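Long-range contacts in thylakoid lumenal 15 kDa protein 1, chloroplastic (Arabidopsis thaliana, PDB 3N90), which is of unknown function but builds, in the thylakoid lumen of the chloroplast, a right-handed quadrilateral beta helix of pentapeptide repeats: residues 41-46 against 61-66; 81-86 against 102-107; 108-113 against 133-138. The protein carries 2 engineered substitutions. All blocks are in the same frame, centred on the assembly; numbering follows the deposited sequence.

Contacts 1 and 2 repeat one pattern at different heights of the same beta helix. In each, two successive coils lie in register and are joined by backbone hydrogen bonds, apolar side chains on one side and Asx turns on the other. The two are themselves stacked: 61-66 lies directly on 81-86, bonded from L63 N to N82 O. Contact 3 differs. Its 108-113 follows straight on from 102-107, but 133-138 belongs to the C-terminal cap, and side chains bond around one aspartate carboxylate instead of backbone to backbone. All three mix buried and open residues; contact 3 buries about half the area of either coil pair and lies farther from the chain centre.

Contact 1. Residues 41-46 against 61-66; sequences ANFKGA and ADLSEA
A61 lies against A41 where two matching coils of the beta helix stack: A41 O accepts D62 N at 2.9 Å and also touches A61 CA in a CA-H...O contact. D62 comes next. Its CG is anti to the backbone N (chi1 -166°), which lays the carboxylate beside the amide of N42, the two planes 3° apart. D62 OD1 accepts S64 N, which closes an Asx turn. S64 OG grips D62 OD1 a second time at 2.7 Å. D62 O accepts F43 N at 2.8 Å. L63 presses CD2 against F43 CB at 3.3 Å, a tight apolar contact in the interior. S64 O receives G45 N at 2.9 Å, and the extended chain of K44 runs past S64 OG, CG 3.5 Å from it. E65 and G45 hold equivalent places in type II turns; E65 O meets G45 CA at 3.4 Å in a straight CA-H...O contact. A66 closes the turn, its CA making a CA-H...O contact with A46 O. Further coils, not helices or strands, flank the pair: on one side K21, F23 and G25 bond to 41-46, the F23 ring nearly parallel to that of F43 and F33 edge-to-face with it, and on the other L83 packs on L63.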
loop_
_atom_site.group_PDB
_atom_site.type_symbol
_atom_site.label_atom_id
_atom_site.label_comp_id
_atom_site.label_asym_id
_atom_site.label_seq_id
_atom_site.Cartn_x
_atom_site.Cartn_y
_atom_site.Cartn_z
ATOM N N ALA A 41 5.143 6.817 7.917
ATOM C CA ALA A 41 6.357 6.207 7.393
ATOM C C ALA A 41 6.476 6.601 5.937
ATOM O O ALA A 41 5.470 6.826 5.278
ATOM C CB ALA A 41 6.338 4.687 7.517
ATOM N N ASN A 42 7.709 6.652 5.448
ATOM C CA ASN A 42 7.991 6.989 4.061
ATOM C C ASN A 42 8.417 5.764 3.258
ATOM O O ASN A 42 9.520 5.234 3.442
ATOM C CB ASN A 42 9.111 8.037 4.014
ATOM C CG ASN A 42 9.287 8.660 2.628
ATOM O OD1 ASN A 42 8.640 8.271 1.662
ATOM N ND2 ASN A 42 10.196 9.636 2.545
ATOM N N PHE A 43 7.515 5.274 2.403
ATOM C CA PHE A 43 7.847 4.189 1.459
ATOM C C PHE A 43 7.838 4.672 0.011
ATOM O O PHE A 43 7.624 3.880 -0.886
ATOM C CB PHE A 43 6.854 3.010 1.557
ATOM C CG PHE A 43 6.915 2.242 2.879
ATOM C CD1 PHE A 43 7.878 1.251 3.076
ATOM C CD2 PHE A 43 6.028 2.528 3.910
ATOM C CE1 PHE A 43 7.953 0.514 4.253
ATOM C CE2 PHE A 43 6.102 1.801 5.136
ATOM C CZ PHE A 43 7.081 0.795 5.291
ATOM N N LYS A 44 8.040 5.965 -0.218
ATOM C CA LYS A 44 7.906 6.475 -1.595
ATOM C C LYS A 44 8.860 5.748 -2.531
ATOM O O LYS A 44 10.050 5.652 -2.235
ATOM C CB LYS A 44 8.153 7.989 -1.642
ATOM C CG LYS A 44 8.071 8.570 -3.061
ATOM C CD LYS A 44 7.983 10.090 -3.009
ATOM C CE LYS A 44 7.623 10.634 -4.383
ATOM N NZ LYS A 44 7.372 12.088 -4.335
ATOM N N GLY A 45 8.335 5.183 -3.616
ATOM C CA GLY A 45 9.143 4.425 -4.590
ATOM C C GLY A 45 9.828 3.181 -4.078
ATOM O O GLY A 45 10.752 2.656 -4.729
ATOM N N ALA A 46 9.414 2.697 -2.897
ATOM C CA ALA A 46 9.967 1.466 -2.378
ATOM C C ALA A 46 9.525 0.259 -3.224
ATOM O O ALA A 46 8.483 0.293 -3.896
ATOM C CB ALA A 46 9.584 1.259 -0.931
ATOM N N ALA A 61 0.988 7.324 5.891
ATOM C CA ALA A 61 2.216 6.884 5.241
ATOM C C ALA A 61 2.244 7.360 3.789
ATOM O O ALA A 61 1.185 7.574 3.186
ATOM C CB ALA A 61 2.344 5.377 5.308
ATOM N N ASP A 62 3.445 7.504 3.243
ATOM C CA ASP A 62 3.645 7.744 1.805
ATOM C C ASP A 62 4.017 6.453 1.066
ATOM O O ASP A 62 5.135 5.950 1.182
ATOM C CB ASP A 62 4.704 8.825 1.596
ATOM C CG ASP A 62 4.718 9.370 0.159
ATOM O OD1 ASP A 62 4.001 8.811 -0.705
ATOM O OD2 ASP A 62 5.481 10.340 -0.095
ATOM N N LEU A 63 3.056 5.875 0.356
ATOM C CA LEU A 63 3.360 4.738 -0.511
ATOM C C LEU A 63 3.345 5.129 -2.028
ATOM O O LEU A 63 3.203 4.271 -2.919
ATOM C CB LEU A 63 2.411 3.592 -0.198
ATOM C CG LEU A 63 2.746 2.685 1.006
ATOM C CD1 LEU A 63 1.517 1.824 1.167
ATOM C CD2 LEU A 63 3.901 1.755 0.714
ATOM N N SER A 64 3.449 6.423 -2.298
ATOM C CA SER A 64 3.383 6.906 -3.693
ATOM C C SER A 64 4.489 6.264 -4.530
ATOM O O SER A 64 5.594 6.047 -4.030
ATOM C CB SER A 64 3.388 8.439 -3.779
ATOM O OG SER A 64 4.596 9.000 -3.329
ATOM N N GLU A 65 4.142 5.869 -5.752
ATOM C CA GLU A 65 5.063 5.224 -6.702
ATOM C C GLU A 65 5.711 3.916 -6.206
ATOM O O GLU A 65 6.693 3.418 -6.784
ATOM C CB GLU A 65 6.109 6.254 -7.205
ATOM C CG GLU A 65 5.609 7.150 -8.396
ATOM C CD GLU A 65 5.735 6.503 -9.811
ATOM O OE1 GLU A 65 5.209 5.386 -10.067
ATOM O OE2 GLU A 65 6.340 7.143 -10.706
ATOM N N ALA A 66 5.160 3.353 -5.134
ATOM C CA ALA A 66 5.634 2.075 -4.636
ATOM C C ALA A 66 5.213 0.903 -5.519
ATOM O O ALA A 66 4.126 0.913 -6.109
ATOM C CB ALA A 66 5.150 1.858 -3.205
HETATM O O HOH W 1 7.581 11.057 1.020
#

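Contact 2. Residues 81-86 against 102-107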
loop_
_atom_site.group_PDB
_atom_site.type_symbol
_atom_site.label_atom_id
_atom_site.label_comp_id
_atom_site.label_asym_id
_atom_site.label_seq_id
_atom_site.Cartn_x
_atom_site.Cartn_y
_atom_site.Cartn_z
ATOM N N VAL A 81 -3.343 7.666 3.499
ATOM C CA VAL A 81 -2.100 7.191 2.929
ATOM C C VAL A 81 -2.038 7.709 1.510
ATOM O O VAL A 81 -3.049 7.733 0.823
ATOM C CB VAL A 81 -2.081 5.640 2.888
ATOM C CG1 VAL A 81 -0.925 5.107 2.034
ATOM C CG2 VAL A 81 -2.018 5.047 4.320
ATOM N N ASN A 82 -0.848 8.108 1.075
ATOM C CA ASN A 82 -0.665 8.505 -0.299
ATOM C C ASN A 82 -0.330 7.280 -1.137
ATOM O O ASN A 82 0.714 6.637 -0.940
ATOM C CB ASN A 82 0.414 9.572 -0.393
ATOM C CG ASN A 82 0.459 10.233 -1.757
ATOM O OD1 ASN A 82 -0.173 9.775 -2.709
ATOM N ND2 ASN A 82 1.219 11.321 -1.853
ATOM N N LEU A 83 -1.260 6.914 -2.020
ATOM C CA LEU A 83 -1.041 5.805 -2.932
ATOM C C LEU A 83 -0.959 6.229 -4.423
ATOM O O LEU A 83 -1.130 5.397 -5.316
ATOM C CB LEU A 83 -2.086 4.696 -2.755
ATOM C CG LEU A 83 -2.008 3.785 -1.499
ATOM C CD1 LEU A 83 -3.350 3.041 -1.397
ATOM C CD2 LEU A 83 -0.875 2.828 -1.563
ATOM N N THR A 84 -0.658 7.499 -4.646
ATOM C CA THR A 84 -0.525 8.037 -6.003
ATOM C C THR A 84 0.492 7.203 -6.774
ATOM O O THR A 84 1.640 7.012 -6.310
ATOM C CB THR A 84 -0.052 9.499 -5.989
ATOM O OG1 THR A 84 -0.994 10.321 -5.303
ATOM C CG2 THR A 84 0.127 10.024 -7.435
ATOM N N ASN A 85 0.051 6.681 -7.919
ATOM C CA ASN A 85 0.854 5.869 -8.824
ATOM C C ASN A 85 1.392 4.545 -8.261
ATOM O O ASN A 85 2.288 3.932 -8.846
ATOM C CB ASN A 85 2.006 6.706 -9.403
ATOM C CG ASN A 85 1.522 7.743 -10.408
ATOM O OD1 ASN A 85 0.763 7.415 -11.315
ATOM N ND2 ASN A 85 1.981 8.978 -10.262
ATOM N N ALA A 86 0.834 4.091 -7.144
ATOM C CA ALA A 86 1.274 2.866 -6.541
ATOM C C ALA A 86 0.728 1.702 -7.355
ATOM O O ALA A 86 -0.434 1.740 -7.833
ATOM C CB ALA A 86 0.806 2.789 -5.068
ATOM N N SER A 102 -7.555 8.191 1.860
ATOM C CA SER A 102 -6.351 7.908 1.078
ATOM C C SER A 102 -6.421 8.485 -0.336
ATOM O O SER A 102 -7.506 8.630 -0.913
ATOM C CB SER A 102 -6.040 6.425 1.078
ATOM O OG SER A 102 -5.607 6.098 2.411
ATOM N N ASN A 103 -5.268 8.876 -0.851
ATOM C CA ASN A 103 -5.188 9.383 -2.217
ATOM C C ASN A 103 -4.787 8.243 -3.121
ATOM O O ASN A 103 -3.674 7.734 -3.011
ATOM C CB ASN A 103 -4.171 10.549 -2.279
ATOM C CG ASN A 103 -3.964 11.087 -3.708
ATOM O OD1 ASN A 103 -4.560 10.597 -4.670
ATOM N ND2 ASN A 103 -3.103 12.092 -3.837
ATOM N N ILE A 104 -5.682 7.831 -4.018
ATOM C CA ILE A 104 -5.420 6.695 -4.904
ATOM C C ILE A 104 -5.341 7.076 -6.384
ATOM O O ILE A 104 -5.592 6.228 -7.248
ATOM C CB ILE A 104 -6.422 5.554 -4.721
ATOM C CG1 ILE A 104 -7.869 6.024 -5.003
ATOM C CG2 ILE A 104 -6.270 4.967 -3.294
ATOM C CD1 ILE A 104 -8.856 4.890 -5.142
ATOM N N THR A 105 -4.990 8.331 -6.630
ATOM C CA THR A 105 -4.866 8.863 -7.991
ATOM C C THR A 105 -3.787 8.071 -8.691
ATOM O O THR A 105 -2.622 8.123 -8.283
ATOM C CB THR A 105 -4.434 10.341 -7.995
ATOM O OG1 THR A 105 -5.384 11.133 -7.287
ATOM C CG2 THR A 105 -4.329 10.883 -9.456
ATOM N N GLY A 106 -4.171 7.338 -9.734
ATOM C CA GLY A 106 -3.230 6.559 -10.540
ATOM C C GLY A 106 -2.775 5.269 -9.880
ATOM O O GLY A 106 -1.895 4.584 -10.380
ATOM N N ALA A 107 -3.402 4.885 -8.767
ATOM C CA ALA A 107 -3.121 3.565 -8.190
ATOM C C ALA A 107 -3.618 2.407 -9.075
ATOM O O ALA A 107 -4.667 2.499 -9.723
ATOM C CB ALA A 107 -3.733 3.462 -6.781
#
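S102 OG is held from two sides: V81 N donates to it at 3.0 Å with an N-H...O angle of 163°, and it also bonds to V78 O. Its position beside the backbone N (chi1 -70°, anti to the carbonyl carbon) turns it to the preceding coil in this right-handed quadrilateral beta helix of pentapeptide repeats. The backbones then bond in alternation, N103 N to V81 O at 3.0 Å and L83 N to N103 O at 2.7 Å. On the outer side N82 and N103 lie side by side and point the same way, their amide planes 8° apart. Each OD1 accepts the backbone N two residues on, giving one Asx turn per coil. N82 OD1 is gripped twice, since T84 OG1 reaches one of its lone pairs in the carbonyl plane at 2.8 Å while T84 N comes in tilted from that plane. T84 OG1 also sits 3.1 Å from N103 ND2, but the angle is too poor for a bond. T105 OG1 has a partner in D127 OD1. Inside, L83 CD1 meets I104 CG2 at 4.0 Å, the two side chains crossing, and I104 also packs on L122 and V125 of helix 116-125, which covers this end of the hydrophobic interior. Type II turns, L83 to A86 and I104 to A107, take both coils round the corner. N85 N bonds to T105 O at 3.1 Å, whereas the N85 amide oxygen is taken by A131 N. Past the corner, A107 CA offers a CA-H...O contact to A86 O at 3.3 Å.

Contact 3. Residues 108-113 against 133-138; sequences DFTDVP and TGNATR
D108 meets T133 and N135 through three first torsions: D108 CG is anti to its backbone N (chi1 -168°), T133 OG1 stands between N and the carbonyl carbon (chi1 70°), and N135 CG is anti to the carbonyl carbon (chi1 -80°). The two carboxylate oxygens divide the partners between them. D108 OD2 faces the cap. T133 OG1 donates to its anti lone pair at 2.7 Å, and N135 ND2 comes to its syn lone pair at 3.1 Å, with the oxygen close to the amide plane of N135; the carboxylate is turned steeply against that amide. D108 OD1 serves its own coil: T110 N reaches it at 3.0 Å in an Asx turn, and T110 OG1 reaches its syn side at 2.9 Å. Four donor bonds, two to each oxygen, fix the rotation of the buried carboxylate, and they would be expected to stabilise its negative charge.

T133 OG1 has a second task. It accepts N135 N at 3.2 Å, an ST turn; N135 CB lies 3.2 Å from D108 OD2. Farther in, the apolar part is slight: T137 CG2 lies at the edge of the F109 ring, near its plane and 4.2 Å from CD2. T137 OG1 turns elsewhere, to A107 O. A136 is the N-cap of helix 137-140, and T140 OG1 of that helix accepts F109 N.

The C123-C143 disulfide ties helix 116-125 to the C-terminal tail. The whole is the C-terminal end of a pentapeptide-repeat beta helix, where the D108 Asx turn and the type II turn F109 to V112 meet a cap of loop and short helix instead of another coil.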
loop_
_atom_site.group_PDB
_atom_site.type_symbol
_atom_site.label_atom_id
_atom_site.label_comp_id
_atom_site.label_asym_id
_atom_site.label_seq_id
_atom_site.Cartn_x
_atom_site.Cartn_y
_atom_site.Cartn_z
ATOM N N ASP A 108 -2.908 1.301 -9.092
ATOM C CA ASP A 108 -3.357 0.171 -9.887
ATOM C C ASP A 108 -3.855 -1.005 -9.035
ATOM O O ASP A 108 -3.079 -1.706 -8.391
ATOM C CB ASP A 108 -2.246 -0.232 -10.892
ATOM C CG ASP A 108 -2.720 -1.199 -11.950
ATOM O OD1 ASP A 108 -3.575 -2.058 -11.653
ATOM O OD2 ASP A 108 -2.183 -1.124 -13.085
ATOM N N PHE A 109 -5.179 -1.238 -9.058
ATOM C CA PHE A 109 -5.808 -2.269 -8.260
ATOM C C PHE A 109 -6.177 -3.567 -9.039
ATOM O O PHE A 109 -7.070 -4.284 -8.626
ATOM C CB PHE A 109 -7.070 -1.698 -7.561
ATOM C CG PHE A 109 -6.784 -0.691 -6.466
ATOM C CD1 PHE A 109 -6.634 -1.133 -5.152
ATOM C CD2 PHE A 109 -6.736 0.675 -6.731
ATOM C CE1 PHE A 109 -6.400 -0.214 -4.096
ATOM C CE2 PHE A 109 -6.502 1.611 -5.708
ATOM C CZ PHE A 109 -6.331 1.163 -4.373
ATOM N N THR A 110 -5.482 -3.866 -10.143
ATOM C CA THR A 110 -5.694 -5.157 -10.856
ATOM C C THR A 110 -5.680 -6.404 -10.030
ATOM O O THR A 110 -4.735 -6.664 -9.256
ATOM C CB THR A 110 -4.632 -5.381 -11.950
ATOM O OG1 THR A 110 -4.798 -4.405 -12.955
ATOM C CG2 THR A 110 -4.752 -6.798 -12.557
ATOM N N ASP A 111 -6.705 -7.233 -10.233
ATOM C CA ASP A 111 -6.850 -8.507 -9.539
ATOM C C ASP A 111 -6.785 -8.353 -8.028
ATOM O O ASP A 111 -6.503 -9.316 -7.319
ATOM C CB ASP A 111 -5.779 -9.517 -9.957
ATOM C CG ASP A 111 -6.059 -10.173 -11.261
ATOM O OD1 ASP A 111 -7.189 -10.052 -11.797
ATOM O OD2 ASP A 111 -5.115 -10.830 -11.743
ATOM N N VAL A 112 -7.061 -7.151 -7.525
ATOM C CA VAL A 112 -7.216 -7.023 -6.096
ATOM C C VAL A 112 -8.665 -7.390 -5.851
ATOM O O VAL A 112 -9.571 -6.676 -6.348
ATOM C CB VAL A 112 -6.915 -5.580 -5.602
ATOM C CG1 VAL A 112 -7.303 -5.416 -4.110
ATOM C CG2 VAL A 112 -5.441 -5.253 -5.848
ATOM N N PRO A 113 -8.890 -8.504 -5.132
ATOM C CA PRO A 113 -10.264 -8.885 -4.809
ATOM C C PRO A 113 -10.845 -7.815 -3.871
ATOM O O PRO A 113 -10.170 -7.360 -2.955
ATOM C CB PRO A 113 -10.097 -10.227 -4.077
ATOM C CG PRO A 113 -8.701 -10.691 -4.427
ATOM C CD PRO A 113 -7.916 -9.442 -4.550
ATOM N N THR A 133 2.006 1.873 -15.199
ATOM C CA THR A 133 1.343 0.843 -16.006
ATOM C C THR A 133 0.383 1.388 -17.085
ATOM O O THR A 133 -0.024 0.658 -17.975
ATOM C CB THR A 133 0.539 -0.199 -15.159
ATOM O OG1 THR A 133 -0.619 0.433 -14.590
ATOM C CG2 THR A 133 1.404 -0.852 -14.057
ATOM N N GLY A 134 -0.011 2.643 -16.994
ATOM C CA GLY A 134 -1.005 3.132 -17.952
ATOM C C GLY A 134 -2.346 2.381 -17.867
ATOM O O GLY A 134 -3.148 2.376 -18.821
ATOM N N ASN A 135 -2.577 1.701 -16.745
ATOM C CA ASN A 135 -3.911 1.183 -16.435
ATOM C C ASN A 135 -4.730 2.294 -15.770
ATOM O O ASN A 135 -4.201 3.134 -15.025
ATOM C CB ASN A 135 -3.846 -0.090 -15.594
ATOM C CG ASN A 135 -3.552 -1.312 -16.412
ATOM O OD1 ASN A 135 -3.820 -1.338 -17.625
ATOM N ND2 ASN A 135 -3.018 -2.353 -15.766
ATOM N N ALA A 136 -6.019 2.362 -16.079
ATOM C CA ALA A 136 -6.814 3.449 -15.521
ATOM C C ALA A 136 -7.349 2.973 -14.177
ATOM O O ALA A 136 -7.861 1.853 -14.087
ATOM C CB ALA A 136 -7.958 3.831 -16.461
ATOM N N THR A 137 -7.199 3.803 -13.140
ATOM C CA THR A 137 -7.452 3.341 -11.751
ATOM C C THR A 137 -8.855 2.809 -11.635
ATOM O O THR A 137 -9.056 1.730 -11.115
ATOM C CB THR A 137 -7.194 4.433 -10.689
ATOM O OG1 THR A 137 -5.799 4.751 -10.693
ATOM C CG2 THR A 137 -7.599 3.948 -9.260
ATOM N N ARG A 138 -9.800 3.546 -12.213
ATOM C CA ARG A 138 -11.227 3.169 -12.267
ATOM C C ARG A 138 -11.494 1.859 -12.979
ATOM O O ARG A 138 -12.413 1.142 -12.600
ATOM C CB ARG A 138 -12.035 4.284 -12.931
ATOM C CG ARG A 138 -11.982 5.613 -12.194
ATOM C CD ARG A 138 -12.993 6.596 -12.740
ATOM N NE ARG A 138 -14.385 6.194 -12.505
ATOM C CZ ARG A 138 -14.997 6.232 -11.318
ATOM N NH1 ARG A 138 -14.353 6.620 -10.224
ATOM N NH2 ARG A 138 -16.262 5.863 -11.212
#